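Local coordinates for protein ribosomal RNA small subunit methyltransferase E (Neisseria gonorrhoeae, PDB 5VM8) that probably transfers a methyl group from S-adenosylmethionine to N3 of a uridine in 16S ribosomal RNA, using a trefoil-knotted catalytic domain, at residues Leu175-Asn180 with Val221-Arg226; Ile195-Gly200 with Ala236-Met241; Ile179-Lys184 with Glu209-Phe214. One frame throughout, in Å; residues are numbered along the deposited sequence.

Contact 1: Leu175-Asn180 with Val221-Arg226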
loop_
_atom_site.group_PDB
_atom_site.type_symbol
_atom_site.label_atom_id
_atom_site.label_comp_id
_atom_site.label_asym_id
_atom_site.label_seq_id
_atom_site.Cartn_x
_atom_site.Cartn_y
_atom_site.Cartn_z
ATOM N N LEU A 175 -1.947 16.927 2.731
ATOM C CA LEU A 175 -0.728 17.071 3.499
ATOM C C LEU A 175 0.466 16.830 2.588
ATOM O O LEU A 175 0.459 15.895 1.782
ATOM C CB LEU A 175 -0.727 16.064 4.662
ATOM C CG LEU A 175 -1.924 16.229 5.603
ATOM C CD1 LEU A 175 -1.822 15.269 6.774
ATOM C CD2 LEU A 175 -2.090 17.681 6.116
ATOM N N ILE A 176 1.489 17.674 2.719
ATOM C CA ILE A 176 2.764 17.467 2.057
ATOM C C ILE A 176 3.863 17.547 3.107
ATOM O O ILE A 176 3.863 18.462 3.943
ATOM C CB ILE A 176 2.988 18.476 0.903
ATOM C CG1 ILE A 176 4.323 18.208 0.226
ATOM C CG2 ILE A 176 2.892 19.920 1.384
ATOM C CD1 ILE A 176 4.611 19.090 -1.001
ATOM N N MET A 177 4.756 16.553 3.109
ATOM C CA MET A 177 5.921 16.578 3.994
ATOM C C MET A 177 6.937 17.563 3.465
ATOM O O MET A 177 7.538 17.355 2.409
ATOM C CB MET A 177 6.566 15.207 4.142
ATOM C CG MET A 177 5.719 14.224 4.884
ATOM S SD MET A 177 6.703 13.167 5.971
ATOM C CE MET A 177 7.689 14.383 6.843
ATOM N N SER A 178 7.131 18.628 4.208
ATOM C CA SER A 178 8.023 19.672 3.776
ATOM C C SER A 178 8.286 20.525 4.982
ATOM O O SER A 178 7.432 20.622 5.860
ATOM C CB SER A 178 7.392 20.522 2.657
ATOM O OG SER A 178 8.172 21.667 2.407
ATOM N N ILE A 179 9.446 21.185 4.991
ATOM C CA ILE A 179 9.795 22.023 6.119
ATOM C C ILE A 179 9.358 23.453 5.893
ATOM O O ILE A 179 9.478 24.283 6.798
ATOM C CB ILE A 179 11.313 21.957 6.362
ATOM C CG1 ILE A 179 11.644 22.203 7.841
ATOM C CG2 ILE A 179 12.039 22.959 5.449
ATOM C CD1 ILE A 179 12.971 21.589 8.272
ATOM N N ASN A 180 8.826 23.762 4.718
ATOM C CA ASN A 180 8.539 25.133 4.313
ATOM C C ASN A 180 7.053 25.420 4.465
ATOM O O ASN A 180 6.216 24.663 3.960
ATOM C CB ASN A 180 9.014 25.357 2.881
ATOM C CG ASN A 180 10.521 25.175 2.744
ATOM O OD1 ASN A 180 11.305 25.804 3.459
ATOM N ND2 ASN A 180 10.931 24.288 1.839
ATOM N N VAL A 221 3.642 19.751 6.520
ATOM C CA VAL A 221 3.724 19.156 7.860
ATOM C C VAL A 221 5.139 18.678 8.151
ATOM O O VAL A 221 5.857 18.232 7.249
ATOM C CB VAL A 221 2.758 17.964 8.046
ATOM C CG1 VAL A 221 1.302 18.427 8.073
ATOM C CG2 VAL A 221 2.994 16.946 6.955
ATOM N N THR A 222 5.552 18.827 9.408
ATOM C CA THR A 222 6.766 18.240 9.950
ATOM C C THR A 222 6.396 17.311 11.101
ATOM O O THR A 222 5.329 17.444 11.699
ATOM C CB THR A 222 7.733 19.273 10.500
ATOM O OG1 THR A 222 7.126 19.883 11.637
ATOM C CG2 THR A 222 8.128 20.305 9.447
ATOM N N LEU A 223 7.257 16.330 11.367
ATOM C CA LEU A 223 7.147 15.474 12.547
ATOM C C LEU A 223 8.436 15.536 13.342
ATOM O O LEU A 223 9.436 14.941 12.935
ATOM C CB LEU A 223 6.886 14.020 12.205
ATOM C CG LEU A 223 6.614 13.487 10.851
ATOM C CD1 LEU A 223 7.511 12.296 10.662
ATOM C CD2 LEU A 223 5.157 13.079 10.916
ATOM N N GLY A 224 8.418 16.178 14.484
ATOM C CA GLY A 224 9.569 16.118 15.361
ATOM C C GLY A 224 10.646 17.126 15.013
ATOM O O GLY A 224 10.636 17.769 13.969
ATOM N N LYS A 225 11.633 17.221 15.900
ATOM C CA LYS A 225 12.573 18.320 15.799
ATOM C C LYS A 225 13.586 18.156 14.676
ATOM O O LYS A 225 14.106 19.169 14.204
ATOM C CB LYS A 225 13.303 18.481 17.135
ATOM N N ARG A 226 13.872 16.930 14.235
ATOM C CA ARG A 226 14.853 16.685 13.191
ATOM C C ARG A 226 14.135 16.288 11.907
ATOM O O ARG A 226 13.192 15.480 11.936
ATOM C CB ARG A 226 15.843 15.582 13.577
ATOM C CG ARG A 226 16.448 15.682 14.979
ATOM C CD ARG A 226 17.336 14.451 15.322
ATOM N NE ARG A 226 16.609 13.172 15.372
ATOM C CZ ARG A 226 15.812 12.800 16.372
ATOM N NH1 ARG A 226 15.616 13.602 17.422
ATOM N NH2 ARG A 226 15.200 11.627 16.321
#
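Met177 and Val221 form a parallel beta bridge, their CA atoms 5.1 Å apart, at the C-terminal ends of two neighbouring strands. Val221 uses both of its backbone polar groups, as one residue of a parallel bridge does: its N donates to Ile176 O over 2.9 Å with an N-H...O angle of 153°, and its O receives a weak bond of 3.3 Å from Ser178 N. Pairing goes no further along these segments. Ser178 O stands 3.2 Å from Val221 O, two acceptors side by side, and the chains continue into loops.

Val221 contributes the largest share of the buried surface, about a third of it. Val221 CG1, anti to the carbonyl carbon (chi1 -69°), reaches Leu175 CD2 at 4.0 Å, the two side chains crossing at about a right angle; CG2, between the backbone N and the carbonyl carbon, sits 3.5 Å from Ile176 O. Met177 lies on the same sheet face as Val221; its thioether turns at chi3 (50°), and CE ends 4.2 Å from Leu223 CG. Further on, Thr222 CG2 rests against Ser178 O, at 3.7 Å, and beside Ile179 CA. Ser178 OG holds two partners just past the end of the strand, Asn180 N in an ST turn and the Glu210 carboxylate.

Within the parallel sheet of this SPOUT domain, strand 173-177 lies between 195-199 and 219-222, and 182-184 flanks the latter. Helix 232-244 covers the face bearing Met177 through Ala233, and Leu223 meets its Ala236 and Ala237, while Ile176 packs against Trp205.

Contact 2: Ile195-Gly200 with Ala236-Met241; sequences IVFMVG and AAIAAM
This is a buried, wholly apolar helix-on-sheet contact in the SPOUT methyltransferase domain, joining the inner strand 195-199 to the C-terminal helix 232-244. The short segments run nearly antiparallel, at 162°, with their axes 11.1 Å apart at closest approach, an arrangement usual where a helix lies on a parallel alpha/beta sheet. No hydrogen bond crosses it.

Phe197 is the central side chain. Its CG is anti to the backbone N (chi1 169°), and the ring stands between Met241 CE on one face and Val199 CG2 of its own strand on the opposite face. Met241 CE lies 3.9 Å from the ring centroid and 16° off the ring normal, which meets the geometry of a CH-pi contact. The sulfur is farther back, SD being 5.1 Å from the same centroid, and adds an oblique Met-aromatic contact. At the outer end of the ring, Phe197 CZ meets Ala237 CB at 3.6 Å, while Phe197 CE2 touches Ile238 CG1 at 3.9 Å. Beyond CG the Met241 chain is extended, and its SD also reaches Ile195 CG2, at 4.1 Å, so one side chain spans two residues of the strand.

Strand 195-199 runs between strands 85-90 and 173-177; on the helix-facing side Ile195 touches Leu175 and Phe197 touches Met177. The alternate residue Met198 packs on Tyr161 and Leu165 of helix 161-165.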
loop_
_atom_site.group_PDB
_atom_site.type_symbol
_atom_site.label_atom_id
_atom_site.label_comp_id
_atom_site.label_asym_id
_atom_site.label_seq_id
_atom_site.Cartn_x
_atom_site.Cartn_y
_atom_site.Cartn_z
ATOM N N ILE A 195 -7.503 11.313 4.076
ATOM C CA ILE A 195 -6.203 11.971 4.100
ATOM C C ILE A 195 -5.459 11.634 2.815
ATOM O O ILE A 195 -5.440 10.479 2.376
ATOM C CB ILE A 195 -5.368 11.540 5.322
ATOM C CG1 ILE A 195 -6.060 11.945 6.620
ATOM C CG2 ILE A 195 -3.943 12.114 5.251
ATOM C CD1 ILE A 195 -5.496 11.239 7.836
ATOM N N VAL A 196 -4.835 12.652 2.228
ATOM C CA VAL A 196 -3.979 12.511 1.064
ATOM C C VAL A 196 -2.635 13.065 1.484
ATOM O O VAL A 196 -2.534 14.213 1.938
ATOM C CB VAL A 196 -4.541 13.237 -0.169
ATOM C CG1 VAL A 196 -3.533 13.211 -1.293
ATOM C CG2 VAL A 196 -5.816 12.557 -0.609
ATOM N N PHE A 197 -1.608 12.250 1.330
ATOM C CA PHE A 197 -0.318 12.526 1.912
ATOM C C PHE A 197 0.730 12.422 0.817
ATOM O O PHE A 197 0.825 11.381 0.164
ATOM C CB PHE A 197 -0.149 11.477 3.027
ATOM C CG PHE A 197 1.201 11.378 3.607
ATOM C CD1 PHE A 197 1.847 12.495 4.083
ATOM C CD2 PHE A 197 1.779 10.137 3.779
ATOM C CE1 PHE A 197 3.084 12.398 4.677
ATOM C CE2 PHE A 197 3.019 10.027 4.361
ATOM C CZ PHE A 197 3.668 11.176 4.825
ATOM N N MET A 198 1.543 13.473 0.649
ATOM C CA MET A 198 2.458 13.586 -0.485
ATOM C C MET A 198 3.905 13.553 -0.021
ATOM O O MET A 198 4.298 14.312 0.873
ATOM C CB MET A 198 2.259 14.854 -1.276
ATOM C CG MET A 198 0.990 14.936 -2.034
ATOM S SD MET A 198 1.406 15.946 -3.455
ATOM C CE MET A 198 2.794 14.920 -3.958
ATOM N N VAL A 199 4.700 12.684 -0.636
ATOM C CA VAL A 199 6.087 12.516 -0.239
ATOM C C VAL A 199 6.995 12.629 -1.457
ATOM O O VAL A 199 6.686 12.087 -2.523
ATOM C CB VAL A 199 6.300 11.170 0.490
ATOM C CG1 VAL A 199 7.723 11.050 0.950
ATOM C CG2 VAL A 199 5.344 11.085 1.674
ATOM N N GLY A 200 8.136 13.287 -1.278
ATOM C CA GLY A 200 9.085 13.461 -2.344
ATOM C C GLY A 200 10.109 12.356 -2.490
ATOM O O GLY A 200 10.160 11.397 -1.713
ATOM N N ALA A 236 7.079 7.004 9.414
ATOM C CA ALA A 236 6.815 7.541 10.744
ATOM C C ALA A 236 5.524 8.343 10.754
ATOM O O ALA A 236 4.760 8.279 11.721
ATOM C CB ALA A 236 7.996 8.387 11.222
ATOM N N ALA A 237 5.235 9.055 9.649
ATOM C CA ALA A 237 4.057 9.913 9.572
ATOM C C ALA A 237 2.777 9.097 9.558
ATOM O O ALA A 237 1.814 9.424 10.271
ATOM C CB ALA A 237 4.147 10.814 8.336
ATOM N N ILE A 238 2.749 8.024 8.762
ATOM C CA ILE A 238 1.570 7.159 8.700
ATOM C C ILE A 238 1.293 6.520 10.062
ATOM O O ILE A 238 0.138 6.460 10.506
ATOM C CB ILE A 238 1.753 6.103 7.592
ATOM C CG1 ILE A 238 1.849 6.803 6.228
ATOM C CG2 ILE A 238 0.634 5.072 7.613
ATOM C CD1 ILE A 238 2.265 5.911 5.035
ATOM N N ALA A 239 2.349 6.098 10.772
ATOM C CA ALA A 239 2.170 5.563 12.122
ATOM C C ALA A 239 1.640 6.641 13.055
ATOM O O ALA A 239 0.761 6.381 13.891
ATOM C CB ALA A 239 3.487 4.978 12.663
ATOM N N ALA A 240 2.173 7.857 12.929
ATOM C CA ALA A 240 1.662 8.981 13.707
ATOM C C ALA A 240 0.196 9.251 13.379
ATOM O O ALA A 240 -0.600 9.579 14.267
ATOM C CB ALA A 240 2.511 10.230 13.437
ATOM N N MET A 241 -0.178 9.117 12.102
ATOM C CA MET A 241 -1.575 9.319 11.715
ATOM C C MET A 241 -2.471 8.239 12.311
ATOM O O MET A 241 -3.593 8.528 12.743
ATOM C CB MET A 241 -1.707 9.327 10.189
ATOM C CG MET A 241 -1.133 10.537 9.496
ATOM S SD MET A 241 -1.185 10.397 7.674
ATOM C CE MET A 241 0.073 11.599 7.290
#

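Contact 3: Ile179-Lys184 with Glu209-Phe214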
loop_
_atom_site.group_PDB
_atom_site.type_symbol
_atom_site.label_atom_id
_atom_site.label_comp_id
_atom_site.label_asym_id
_atom_site.label_seq_id
_atom_site.Cartn_x
_atom_site.Cartn_y
_atom_site.Cartn_z
ATOM N N ILE A 179 9.446 21.185 4.991
ATOM C CA ILE A 179 9.795 22.023 6.119
ATOM C C ILE A 179 9.358 23.453 5.893
ATOM O O ILE A 179 9.478 24.283 6.798
ATOM C CB ILE A 179 11.313 21.957 6.362
ATOM C CG1 ILE A 179 11.644 22.203 7.841
ATOM C CG2 ILE A 179 12.039 22.959 5.449
ATOM C CD1 ILE A 179 12.971 21.589 8.272
ATOM N N ASN A 180 8.826 23.762 4.718
ATOM C CA ASN A 180 8.539 25.133 4.313
ATOM C C ASN A 180 7.053 25.420 4.465
ATOM O O ASN A 180 6.216 24.663 3.960
ATOM C CB ASN A 180 9.014 25.357 2.881
ATOM C CG ASN A 180 10.521 25.175 2.744
ATOM O OD1 ASN A 180 11.305 25.804 3.459
ATOM N ND2 ASN A 180 10.931 24.288 1.839
ATOM N N ARG A 181 6.736 26.527 5.143
ATOM C CA ARG A 181 5.360 26.935 5.428
ATOM C C ARG A 181 4.603 25.815 6.139
ATOM O O ARG A 181 3.488 25.449 5.761
ATOM C CB ARG A 181 4.655 27.360 4.142
ATOM C CG ARG A 181 5.240 28.625 3.523
ATOM C CD ARG A 181 4.348 29.189 2.432
ATOM N NE ARG A 181 4.563 28.484 1.171
ATOM C CZ ARG A 181 4.209 28.961 -0.018
ATOM N NH1 ARG A 181 4.443 28.259 -1.123
ATOM N NH2 ARG A 181 3.624 30.143 -0.094
ATOM N N ALA A 182 5.215 25.293 7.206
ATOM C CA ALA A 182 4.776 24.078 7.872
ATOM C C ALA A 182 4.230 24.298 9.279
ATOM O O ALA A 182 4.513 25.294 9.945
ATOM C CB ALA A 182 5.931 23.083 7.968
ATOM N N CYS A 183 3.475 23.296 9.721
ATOM C CA CYS A 183 3.007 23.089 11.088
ATOM C C CYS A 183 3.253 21.623 11.449
ATOM O O CYS A 183 3.618 20.802 10.602
ATOM C CB CYS A 183 1.518 23.442 11.251
ATOM S SG CYS A 183 0.322 22.255 10.483
ATOM N N LYS A 184 3.092 21.283 12.720
ATOM C CA LYS A 184 3.256 19.877 13.017
ATOM C C LYS A 184 2.014 19.134 12.553
ATOM O O LYS A 184 0.929 19.706 12.416
ATOM C CB LYS A 184 3.474 19.645 14.511
ATOM C CG LYS A 184 4.678 20.375 15.079
ATOM C CD LYS A 184 4.716 20.290 16.597
ATOM C CE LYS A 184 5.474 19.071 17.045
ATOM N NZ LYS A 184 6.662 18.939 16.183
ATOM N N GLU A 209 7.471 23.159 -7.057
ATOM C CA GLU A 209 6.598 22.050 -6.692
ATOM C C GLU A 209 5.902 22.316 -5.364
ATOM O O GLU A 209 4.736 21.952 -5.189
ATOM C CB GLU A 209 7.389 20.734 -6.646
ATOM C CG GLU A 209 7.718 20.143 -8.020
ATOM C CD GLU A 209 8.555 18.883 -7.944
ATOM O OE1 GLU A 209 9.483 18.811 -7.105
ATOM O OE2 GLU A 209 8.262 17.933 -8.696
ATOM N N GLU A 210 6.593 22.961 -4.422
ATOM C CA GLU A 210 5.965 23.302 -3.148
ATOM C C GLU A 210 4.874 24.342 -3.345
ATOM O O GLU A 210 3.785 24.224 -2.767
ATOM C CB GLU A 210 7.017 23.802 -2.166
ATOM C CG GLU A 210 8.011 22.723 -1.764
ATOM C CD GLU A 210 9.040 23.225 -0.768
ATOM O OE1 GLU A 210 9.253 22.552 0.255
ATOM O OE2 GLU A 210 9.648 24.298 -1.028
ATOM N N GLN A 211 5.159 25.373 -4.151
ATOM C CA GLN A 211 4.151 26.374 -4.471
ATOM C C GLN A 211 2.910 25.746 -5.076
ATOM O O GLN A 211 1.784 26.092 -4.699
ATOM C CB GLN A 211 4.726 27.419 -5.418
ATOM C CG GLN A 211 5.231 28.651 -4.716
ATOM C CD GLN A 211 4.127 29.457 -4.064
ATOM O OE1 GLN A 211 4.358 30.113 -3.055
ATOM N NE2 GLN A 211 2.934 29.439 -4.654
ATOM N N GLN A 212 3.087 24.816 -6.010
ATOM C CA GLN A 212 1.919 24.206 -6.629
ATOM C C GLN A 212 1.072 23.487 -5.590
ATOM O O GLN A 212 -0.154 23.630 -5.577
ATOM C CB GLN A 212 2.354 23.267 -7.758
ATOM C CG GLN A 212 2.658 24.019 -9.070
ATOM C CD GLN A 212 3.656 23.306 -9.989
ATOM O OE1 GLN A 212 3.759 22.081 -9.991
ATOM N NE2 GLN A 212 4.390 24.089 -10.785
ATOM N N ALA A 213 1.725 22.757 -4.675
ATOM C CA ALA A 213 1.020 22.062 -3.608
ATOM C C ALA A 213 0.326 23.053 -2.687
ATOM O O ALA A 213 -0.856 22.887 -2.368
ATOM C CB ALA A 213 1.994 21.165 -2.833
ATOM N N PHE A 214 1.016 24.130 -2.318
ATOM C CA PHE A 214 0.394 25.166 -1.496
ATOM C C PHE A 214 -0.848 25.742 -2.192
ATOM O O PHE A 214 -1.902 25.931 -1.568
ATOM C CB PHE A 214 1.440 26.252 -1.198
ATOM C CG PHE A 214 0.940 27.397 -0.335
ATOM C CD1 PHE A 214 0.124 28.388 -0.852
ATOM C CD2 PHE A 214 1.323 27.488 1.002
ATOM C CE1 PHE A 214 -0.320 29.422 -0.051
ATOM C CE2 PHE A 214 0.887 28.525 1.798
ATOM C CZ PHE A 214 0.065 29.493 1.271
#
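Arg181 lays its guanidinium flat on the ring of Phe214, the two centres 3.8 Å apart and the planes only 13° from parallel, a stacked cation-pi pair. Arg181 NE and CZ are nearest to Phe214 CD2, both at 3.4 Å, and NH2 lies over the middle of the ring. Two weak bonds fork to one acceptor at the guanidinium edge: Gln211 OE1 is 2.7 Å from Arg181 NH1 and 3.1 Å from Arg181 NH2. Face and edge are thus engaged by residues three apart on the same helix.

Next to this, Asn180 ND2 donates to the syn lone pair of Glu210 OE1 over 2.9 Å at 167°, the acceptor lying near the plane of the Asn180 amide; a weak bond to Glu210 OE2 accompanies it. The amide and carboxylate planes stand at about a right angle. The contact lies on the surface of the SPOUT domain, where the connection from strand 173-177 to the edge strand 182-184 runs beside helix 207-215.

Behind these groups, Glu210 OE1 is shared between Asn180 ND2 and Ser178 OG, two partners from the same loop, which probably limits the rotation of the carboxylate; the Glu210 chain is extended beyond CG and touches Trp205. Phe214 CG is anti to the backbone N (chi1 -179°), and the CB of this residue points toward the segment that carries Arg181. Phe214 N bonds Glu210 O at 2.8 Å within the helix.

Contact 2 is core, with every touching residue buried; contact 1 is partly buried, and contact 3 lies at the surface. The chemistry follows this order: side-chain apolar packing in contact 2, strand pairing with some apolar cover in contact 1, and amide-carboxylate bonds and a guanidinium stacked on an aromatic ring in contact 3. All reach one parallel sheet. Contacts 1 and 2 meet through the neighbouring strands 173-177 and 195-199, where Leu175 O bonds Met198 N at 2.9 Å, and through Met177 packing on Phe197. Contacts 1 and 3 share Ile179 and Asn180, and Ser178 of contact 1 meets Glu210 of contact 3 in a probable hydrogen bond. Contacts 2 and 3 do not touch.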